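Local coordinates for protein dihydrodipicolinate synthase (Bacteroides thetaiotaomicron, PDB 4XKY) that probably acts as a Schiff-base-forming lyase of the DapA family, possibly cleaving N-acetylneuraminate, at residues Leu133-Met138 and Pro158-Phe163; Met1-Ser6 and Asn183-Met188. All coordinates share one frame; numbering follows the deposited sequence.

Contact 1 of 2, residues Leu133-Met138 and Pro158-Phe163. With NA (sodium ion), chain F.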
ATOM      1  N   LEU D 133     -15.419   2.322  27.363  1.00 28.61           N
ATOM      2  CA  LEU D 133     -14.670   2.510  26.117  1.00 27.94           C
ATOM      3  C   LEU D 133     -15.269   1.777  24.935  1.00 28.03           C
ATOM      4  O   LEU D 133     -15.686   0.609  25.065  1.00 29.57           O
ATOM      5  CB  LEU D 133     -13.250   2.028  26.318  1.00 29.94           C
ATOM      6  CG  LEU D 133     -12.409   1.891  25.058  1.00 32.01           C
ATOM      7  CD1 LEU D 133     -11.997   3.263  24.598  1.00 33.40           C
ATOM      8  CD2 LEU D 133     -11.191   1.052  25.343  1.00 34.55           C
ATOM      9  N   PHE D 134     -15.298   2.455  23.789  1.00 26.26           N
ATOM     10  CA  PHE D 134     -15.560   1.821  22.523  1.00 26.26           C
ATOM     11  C   PHE D 134     -14.214   1.716  21.792  1.00 27.57           C
ATOM     12  O   PHE D 134     -13.433   2.692  21.742  1.00 26.22           O
ATOM     13  CB  PHE D 134     -16.533   2.630  21.656  1.00 26.03           C
ATOM     14  CG  PHE D 134     -17.954   2.662  22.153  1.00 27.25           C
ATOM     15  CD1 PHE D 134     -18.941   1.958  21.492  1.00 28.68           C
ATOM     16  CD2 PHE D 134     -18.312   3.458  23.204  1.00 29.10           C
ATOM     17  CE1 PHE D 134     -20.245   1.995  21.925  1.00 28.51           C
ATOM     18  CE2 PHE D 134     -19.620   3.506  23.648  1.00 30.34           C
ATOM     19  CZ  PHE D 134     -20.585   2.762  23.004  1.00 30.26           C
ATOM     20  N   LEU D 135     -13.967   0.527  21.240  1.00 27.98           N
ATOM     21  CA  LEU D 135     -12.844   0.259  20.382  1.00 30.36           C
ATOM     22  C   LEU D 135     -13.145   0.709  18.968  1.00 32.71           C
ATOM     23  O   LEU D 135     -14.248   0.518  18.458  1.00 34.62           O
ATOM     24  CB  LEU D 135     -12.560  -1.231  20.350  1.00 30.70           C
ATOM     25  CG  LEU D 135     -12.311  -1.903  21.684  1.00 31.12           C
ATOM     26  CD1 LEU D 135     -12.233  -3.393  21.449  1.00 30.44           C
ATOM     27  CD2 LEU D 135     -11.028  -1.367  22.291  1.00 32.51           C
ATOM     28  N   TYR D 136     -12.136   1.256  18.325  1.00 34.96           N
ATOM     29  CA  TYR D 136     -12.294   1.926  17.050  1.00 39.48           C
ATOM     30  C   TYR D 136     -11.285   1.270  16.134  1.00 39.15           C
ATOM     31  O   TYR D 136     -10.068   1.256  16.410  1.00 35.89           O
ATOM     32  CB  TYR D 136     -12.000   3.421  17.231  1.00 44.57           C
ATOM     33  CG  TYR D 136     -12.297   4.354  16.077  1.00 52.61           C
ATOM     34  CD1 TYR D 136     -12.259   5.741  16.273  1.00 61.12           C
ATOM     35  CD2 TYR D 136     -12.626   3.885  14.809  1.00 58.32           C
ATOM     36  CE1 TYR D 136     -12.536   6.627  15.239  1.00 65.65           C
ATOM     37  CE2 TYR D 136     -12.904   4.762  13.767  1.00 64.44           C
ATOM     38  CZ  TYR D 136     -12.853   6.127  13.983  1.00 68.11           C
ATOM     39  OH  TYR D 136     -13.129   6.980  12.941  1.00 77.54           O
ATOM     40  N   ASN D 137     -11.827   0.701  15.068  1.00 41.56           N
ATOM     41  CA  ASN D 137     -11.082   0.064  14.005  1.00 41.50           C
ATOM     42  C   ASN D 137     -11.057   1.020  12.843  1.00 46.01           C
ATOM     43  O   ASN D 137     -12.090   1.248  12.180  1.00 40.55           O
ATOM     44  CB  ASN D 137     -11.799  -1.199  13.550  1.00 40.30           C
ATOM     45  CG  ASN D 137     -10.961  -2.028  12.594  1.00 41.79           C
ATOM     46  OD1 ASN D 137      -9.907  -2.580  12.975  1.00 37.34           O
ATOM     47  ND2 ASN D 137     -11.418  -2.119  11.339  1.00 40.37           N
ATOM     48  N   MET D 138      -9.872   1.560  12.602  1.00 52.10           N
ATOM     49  CA  MET D 138      -9.632   2.546  11.570  1.00 64.25           C
ATOM     50  C   MET D 138      -8.331   2.153  10.870  1.00 64.23           C
ATOM     51  O   MET D 138      -7.276   2.713  11.176  1.00 58.28           O
ATOM     52  CB  MET D 138      -9.484   3.889  12.256  1.00 73.96           C
ATOM     53  CG  MET D 138      -9.156   5.062  11.360  1.00 83.94           C
ATOM     54  SD  MET D 138      -8.867   6.485  12.429  1.00 98.55           S
ATOM     55  CE  MET D 138      -7.402   5.983  13.351  1.00 96.31           C
ATOM     56  N   PRO D 158     -15.081  -5.424  31.627  1.00 41.68           N
ATOM     57  CA  PRO D 158     -16.351  -4.710  31.760  1.00 40.85           C
ATOM     58  C   PRO D 158     -16.251  -3.240  31.347  1.00 38.72           C
ATOM     59  O   PRO D 158     -17.262  -2.629  31.086  1.00 38.74           O
ATOM     60  CB  PRO D 158     -16.709  -4.834  33.248  1.00 42.98           C
ATOM     61  CG  PRO D 158     -15.560  -5.500  33.927  1.00 44.75           C
ATOM     62  CD  PRO D 158     -14.508  -5.862  32.914  1.00 43.35           C
ATOM     63  N   GLY D 159     -15.052  -2.675  31.289  1.00 36.41           N
ATOM     64  CA  GLY D 159     -14.888  -1.296  30.809  1.00 34.67           C
ATOM     65  C   GLY D 159     -14.913  -1.119  29.283  1.00 32.64           C
ATOM     66  O   GLY D 159     -14.769   0.003  28.786  1.00 31.12           O
ATOM     67  N   VAL D 160     -15.088  -2.216  28.539  1.00 31.74           N
ATOM     68  CA  VAL D 160     -15.175  -2.174  27.071  1.00 29.31           C
ATOM     69  C   VAL D 160     -16.580  -2.530  26.665  1.00 29.33           C
ATOM     70  O   VAL D 160     -17.083  -3.596  27.018  1.00 28.76           O
ATOM     71  CB  VAL D 160     -14.149  -3.117  26.465  1.00 29.29           C
ATOM     72  CG1 VAL D 160     -14.153  -3.062  24.945  1.00 28.96           C
ATOM     73  CG2 VAL D 160     -12.786  -2.687  26.939  1.00 29.79           C
ATOM     74  N   ILE D 161     -17.266  -1.613  25.993  1.00 29.37           N
ATOM     75  CA  ILE D 161     -18.706  -1.763  25.828  1.00 29.89           C
ATOM     76  C   ILE D 161     -19.166  -1.795  24.389  1.00 29.64           C
ATOM     77  O   ILE D 161     -20.362  -1.990  24.124  1.00 29.52           O
ATOM     78  CB  ILE D 161     -19.519  -0.695  26.594  1.00 31.05           C
ATOM     79  CG1 ILE D 161     -19.204   0.719  26.127  1.00 30.77           C
ATOM     80  CG2 ILE D 161     -19.320  -0.852  28.104  1.00 32.85           C
ATOM     81  CD1 ILE D 161     -20.218   1.743  26.647  1.00 31.18           C
ATOM     82  N   GLY D 162     -18.246  -1.566  23.461  1.00 29.72           N
ATOM     83  CA  GLY D 162     -18.582  -1.638  22.055  1.00 29.29           C
ATOM     84  C   GLY D 162     -17.421  -1.447  21.099  1.00 28.74           C
ATOM     85  O   GLY D 162     -16.257  -1.346  21.506  1.00 29.19           O
ATOM     86  N   PHE D 163     -17.786  -1.370  19.824  1.00 27.39           N
ATOM     87  CA  PHE D 163     -16.875  -1.431  18.697  1.00 27.87           C
ATOM     88  C   PHE D 163     -17.492  -0.620  17.561  1.00 27.76           C
ATOM     89  O   PHE D 163     -18.666  -0.792  17.230  1.00 27.27           O
ATOM     90  CB  PHE D 163     -16.690  -2.890  18.273  1.00 28.78           C
ATOM     91  CG  PHE D 163     -15.859  -3.092  17.013  1.00 28.49           C
ATOM     92  CD1 PHE D 163     -14.494  -2.927  17.025  1.00 29.75           C
ATOM     93  CD2 PHE D 163     -16.444  -3.488  15.843  1.00 28.33           C
ATOM     94  CE1 PHE D 163     -13.742  -3.129  15.888  1.00 29.83           C
ATOM     95  CE2 PHE D 163     -15.699  -3.699  14.703  1.00 28.77           C
ATOM     96  CZ  PHE D 163     -14.346  -3.521  14.717  1.00 28.75           C
TER
HETATM   97 NA    NA F 401     -17.329  -5.635  27.943  1.00 43.34          NA
HETATM   98  O   HOH W   1     -19.366  -6.058  26.978  1.00 44.29           O
HETATM   99  O   HOH W   2     -17.745  -7.501  30.133  1.00 42.81           O

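Contact 2 of 2, residues Met1-Ser6 and Asn183-Met188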
ATOM      1  N   MET D   1     -27.464   6.548  29.358  1.00 62.74           N
ATOM      2  CA  MET D   1     -26.521   5.779  28.495  1.00 63.40           C
ATOM      3  C   MET D   1     -26.996   4.335  28.322  1.00 57.09           C
ATOM      4  O   MET D   1     -26.657   3.467  29.120  1.00 54.44           O
ATOM      5  CB  MET D   1     -25.113   5.831  29.101  1.00 67.05           C
ATOM      6  CG  MET D   1     -24.065   4.975  28.410  1.00 68.31           C
ATOM      7  SD  MET D   1     -23.793   5.401  26.690  1.00 72.69           S
ATOM      8  CE  MET D   1     -22.577   4.155  26.308  1.00 72.19           C
ATOM      9  N   ASN D   2     -27.780   4.102  27.268  1.00 54.67           N
ATOM     10  CA  ASN D   2     -28.364   2.779  26.968  1.00 53.06           C
ATOM     11  C   ASN D   2     -27.340   1.757  26.535  1.00 51.04           C
ATOM     12  O   ASN D   2     -26.418   2.045  25.766  1.00 51.71           O
ATOM     13  CB  ASN D   2     -29.395   2.855  25.839  1.00 55.03           C
ATOM     14  CG  ASN D   2     -30.652   3.609  26.234  1.00 57.69           C
ATOM     15  OD1 ASN D   2     -31.154   3.471  27.350  1.00 59.81           O
ATOM     16  ND2 ASN D   2     -31.174   4.404  25.309  1.00 56.87           N
ATOM     17  N   ILE D   3     -27.551   0.549  27.009  1.00 47.56           N
ATOM     18  CA  ILE D   3     -26.723  -0.567  26.695  1.00 46.88           C
ATOM     19  C   ILE D   3     -27.629  -1.561  25.992  1.00 44.56           C
ATOM     20  O   ILE D   3     -28.563  -2.065  26.599  1.00 45.39           O
ATOM     21  CB  ILE D   3     -26.207  -1.194  27.997  1.00 49.84           C
ATOM     22  CG1 ILE D   3     -25.394  -0.169  28.806  1.00 51.55           C
ATOM     23  CG2 ILE D   3     -25.418  -2.463  27.716  1.00 51.17           C
ATOM     24  CD1 ILE D   3     -24.096   0.311  28.171  1.00 50.67           C
ATOM     25  N   PRO D   4     -27.361  -1.872  24.722  1.00 39.62           N
ATOM     26  CA  PRO D   4     -26.324  -1.410  23.811  1.00 37.14           C
ATOM     27  C   PRO D   4     -26.687  -0.076  23.175  1.00 35.16           C
ATOM     28  O   PRO D   4     -27.849   0.147  22.820  1.00 34.20           O
ATOM     29  CB  PRO D   4     -26.276  -2.503  22.754  1.00 36.89           C
ATOM     30  CG  PRO D   4     -27.641  -3.123  22.782  1.00 37.32           C
ATOM     31  CD  PRO D   4     -28.237  -2.886  24.117  1.00 38.20           C
ATOM     32  N   LEU D   5     -25.706   0.811  23.033  1.00 31.73           N
ATOM     33  CA  LEU D   5     -25.974   2.075  22.402  1.00 30.25           C
ATOM     34  C   LEU D   5     -26.348   1.743  20.984  1.00 28.06           C
ATOM     35  O   LEU D   5     -25.695   0.910  20.355  1.00 27.01           O
ATOM     36  CB  LEU D   5     -24.772   2.991  22.449  1.00 31.06           C
ATOM     37  CG  LEU D   5     -24.893   4.304  21.690  1.00 30.37           C
ATOM     38  CD1 LEU D   5     -25.927   5.248  22.274  1.00 31.83           C
ATOM     39  CD2 LEU D   5     -23.519   4.950  21.693  1.00 30.69           C
ATOM     40  N   SER D   6     -27.431   2.359  20.514  1.00 26.87           N
ATOM     41  CA  SER D   6     -28.034   2.055  19.212  1.00 28.14           C
ATOM     42  C   SER D   6     -28.516   3.317  18.475  1.00 27.19           C
ATOM     43  O   SER D   6     -28.627   4.396  19.064  1.00 25.67           O
ATOM     44  CB  SER D   6     -29.248   1.152  19.447  1.00 29.42           C
ATOM     45  OG  SER D   6     -28.841   0.046  20.207  1.00 32.25           O
ATOM     46  N   ASN D 183     -22.868 -12.013  22.774  1.00 42.84           N
ATOM     47  CA  ASN D 183     -22.794 -10.842  23.667  1.00 43.74           C
ATOM     48  C   ASN D 183     -23.659  -9.742  23.114  1.00 42.68           C
ATOM     49  O   ASN D 183     -23.155  -8.776  22.552  1.00 37.94           O
ATOM     50  CB  ASN D 183     -21.367 -10.314  23.791  1.00 46.13           C
ATOM     51  CG  ASN D 183     -20.421 -11.334  24.361  1.00 50.94           C
ATOM     52  OD1 ASN D 183     -20.057 -11.257  25.526  1.00 58.04           O
ATOM     53  ND2 ASN D 183     -20.042 -12.320  23.558  1.00 54.11           N
ATOM     54  N   PRO D 184     -24.971  -9.890  23.239  1.00 44.17           N
ATOM     55  CA  PRO D 184     -25.852  -8.913  22.596  1.00 44.92           C
ATOM     56  C   PRO D 184     -25.818  -7.484  23.209  1.00 43.37           C
ATOM     57  O   PRO D 184     -26.311  -6.536  22.575  1.00 45.04           O
ATOM     58  CB  PRO D 184     -27.231  -9.570  22.718  1.00 46.25           C
ATOM     59  CG  PRO D 184     -27.131 -10.392  23.959  1.00 47.75           C
ATOM     60  CD  PRO D 184     -25.720 -10.908  23.994  1.00 48.07           C
ATOM     61  N   ASP D 185     -25.232  -7.328  24.397  1.00 39.61           N
ATOM     62  CA  ASP D 185     -25.069  -6.001  25.024  1.00 40.15           C
ATOM     63  C   ASP D 185     -23.881  -5.178  24.485  1.00 35.42           C
ATOM     64  O   ASP D 185     -23.728  -3.997  24.803  1.00 35.12           O
ATOM     65  CB  ASP D 185     -24.870  -6.140  26.529  1.00 42.29           C
ATOM     66  CG  ASP D 185     -26.142  -6.581  27.283  1.00 46.82           C
ATOM     67  OD1 ASP D 185     -27.284  -6.536  26.741  1.00 46.38           O
ATOM     68  OD2 ASP D 185     -25.961  -6.952  28.464  1.00 47.40           O
ATOM     69  N   PHE D 186     -23.016  -5.825  23.722  1.00 33.18           N
ATOM     70  CA  PHE D 186     -21.851  -5.169  23.162  1.00 31.29           C
ATOM     71  C   PHE D 186     -22.263  -4.451  21.885  1.00 28.68           C
ATOM     72  O   PHE D 186     -22.700  -5.081  20.916  1.00 28.50           O
ATOM     73  CB  PHE D 186     -20.775  -6.222  22.912  1.00 31.52           C
ATOM     74  CG  PHE D 186     -19.463  -5.680  22.404  1.00 30.40           C
ATOM     75  CD1 PHE D 186     -18.510  -5.180  23.282  1.00 30.61           C
ATOM     76  CD2 PHE D 186     -19.139  -5.772  21.065  1.00 29.89           C
ATOM     77  CE1 PHE D 186     -17.272  -4.748  22.820  1.00 30.09           C
ATOM     78  CE2 PHE D 186     -17.913  -5.327  20.598  1.00 28.61           C
ATOM     79  CZ  PHE D 186     -16.981  -4.804  21.477  1.00 28.58           C
ATOM     80  N   SER D 187     -22.124  -3.127  21.893  1.00 27.94           N
ATOM     81  CA  SER D 187     -22.565  -2.297  20.781  1.00 27.19           C
ATOM     82  C   SER D 187     -21.640  -2.393  19.565  1.00 27.79           C
ATOM     83  O   SER D 187     -20.455  -2.151  19.671  1.00 29.93           O
ATOM     84  CB  SER D 187     -22.723  -0.854  21.264  1.00 28.47           C
ATOM     85  OG  SER D 187     -23.209  -0.056  20.216  1.00 30.55           O
ATOM     86  N   MET D 188     -22.206  -2.782  18.423  1.00 27.22           N
ATOM     87  CA  MET D 188     -21.547  -2.929  17.158  1.00 27.75           C
ATOM     88  C   MET D 188     -22.037  -1.808  16.217  1.00 27.57           C
ATOM     89  O   MET D 188     -23.169  -1.839  15.706  1.00 29.24           O
ATOM     90  CB  MET D 188     -21.862  -4.299  16.557  1.00 28.47           C
ATOM     91  CG  MET D 188     -21.298  -5.495  17.334  1.00 30.88           C
ATOM     92  SD  MET D 188     -19.499  -5.555  17.168  1.00 31.28           S
ATOM     93  CE  MET D 188     -19.345  -6.072  15.451  1.00 31.82           C
TER

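Contact 1 of 2, residues Leu133-Met138 and Pro158-Phe163
Phe163 lays its ring along strand 133-137, and its CE1 and CZ atoms both stand 3.6 Å from Asn137 CB. With CG anti to the backbone N (chi1 174°), the ring leans onward in the chain direction, past Leu135 and up to Asn137. On the way Phe163 CD1 passes 3.7 Å from Leu135 O. Asn137 lends only its CB here; its amide works elsewhere, ND2 bonding to Asp165 and OD1 taking the backbone N-H of Phe146.

Leu135 lies on the same face of the sheet as Phe163. Its side chain meets that of Val160 at about a right angle, with Leu135 CG 3.9 Å from Val160 CG1, and helix 148-154 closes over the pair through Ile154. In the backbone, Leu135 N donates to Gly162 O at 3.0 Å, approaching from 32° off the carbonyl plane.

This is the parallel pairing inside a beta-alpha-beta unit of the TIM barrel, with helix 148-154 as the crossover between the two strands. Tyr136, the predicted proton donor/acceptor, turns away from the neighbouring strand.

Leu133 makes its contact mainly through the backbone. Leu133 N donates to Gly159 O at 2.8 Å, and Leu133 O accepts Ile161 N at 2.9 Å in a nearly straight bond (171°). Between those two bonds Val160 turns its own carbonyl outward, where the oxygen binds a sodium ion at 2.2 Å, alongside Ala155 O, Asn157 O and two waters.

Phe134 lies on the other face of the sheet, and Ile161 CG1 comes over its ring, 4.1 Å from the centroid. Gly162 has no side chain, and the CD1 side of that ring lies directly against its backbone, where a CB would clash.

Contact 2 of 2, residues Met1-Ser6 and Asn183-Met188
Ser187 points its CB toward the N-terminal segment, and its OG donates a 2.7 Å hydrogen bond to Leu5 O. The bond ties the lead-in to the first strand of the TIM barrel to the start of strand 187-190. OG is anti to the backbone N (chi1 -177°), which turns it toward Leu5 O, and it meets that oxygen only 19° off the carbonyl plane. With an alanine here, Leu5 O is likely to lose this donor, leaving the lead-in tied to the strand by little more than van der Waals contact.

Pro4 also points toward the other segment, and its ring does most of the touching. Pro4 CB rests 3.6 Å from Asp185 O and 4.2 Å from Ser187 CB, while Pro4 CG reaches Pro184 O at 3.7 Å. The peptide bond before Pro4 is cis, so the chain bends sharply between Ile3 and the proline. Ile3 CG2 joins in from its own side, 3.7 Å from the Asp185 O that Pro4 CB touches. The side chains of Ile3 and Asp185 cross at about a right angle, Ile3 CG2 meeting Asp185 CB at 3.9 Å rather than the carboxylate.

The opposing backbone is a type I turn, Asn183 to Phe186, closed by Phe186 N to Asn183 O at 3.2 Å. Phe186 itself points away from the lead-in and packs on Val160 and Phe163 of the adjacent strand. Leu5 sends its side chain to Phe134, and the Pro4 ring also touches His205. Just beyond, Ser6 folds its hydroxyl back on the same segment: Ser6 OG donates to Pro4 O at 2.8 Å, from 52° above the carbonyl plane.

The centres of contact 1 and contact 2 lie 11 Å apart, on the same side of the chain's centre. Contact 1 is nested in sequence within the long loop that contact 2 closes. Strands 133-137, 160-165 and 187-190 are successive neighbours in the parallel barrel sheet, so strand 160-165 lies between the other two. Probable hydrogen bonds from Phe163 N to Ser187 O and from Ser187 N to Ile161 O join the contacts directly. Met1, Leu5 and Ser187 all touch Phe134, whose side chain is about 5 Å from that of Lys164, the predicted Schiff-base lysine. The N-terminal segment therefore packs at the N-terminal ends of these strands, with Phe134 next to both it and that lysine.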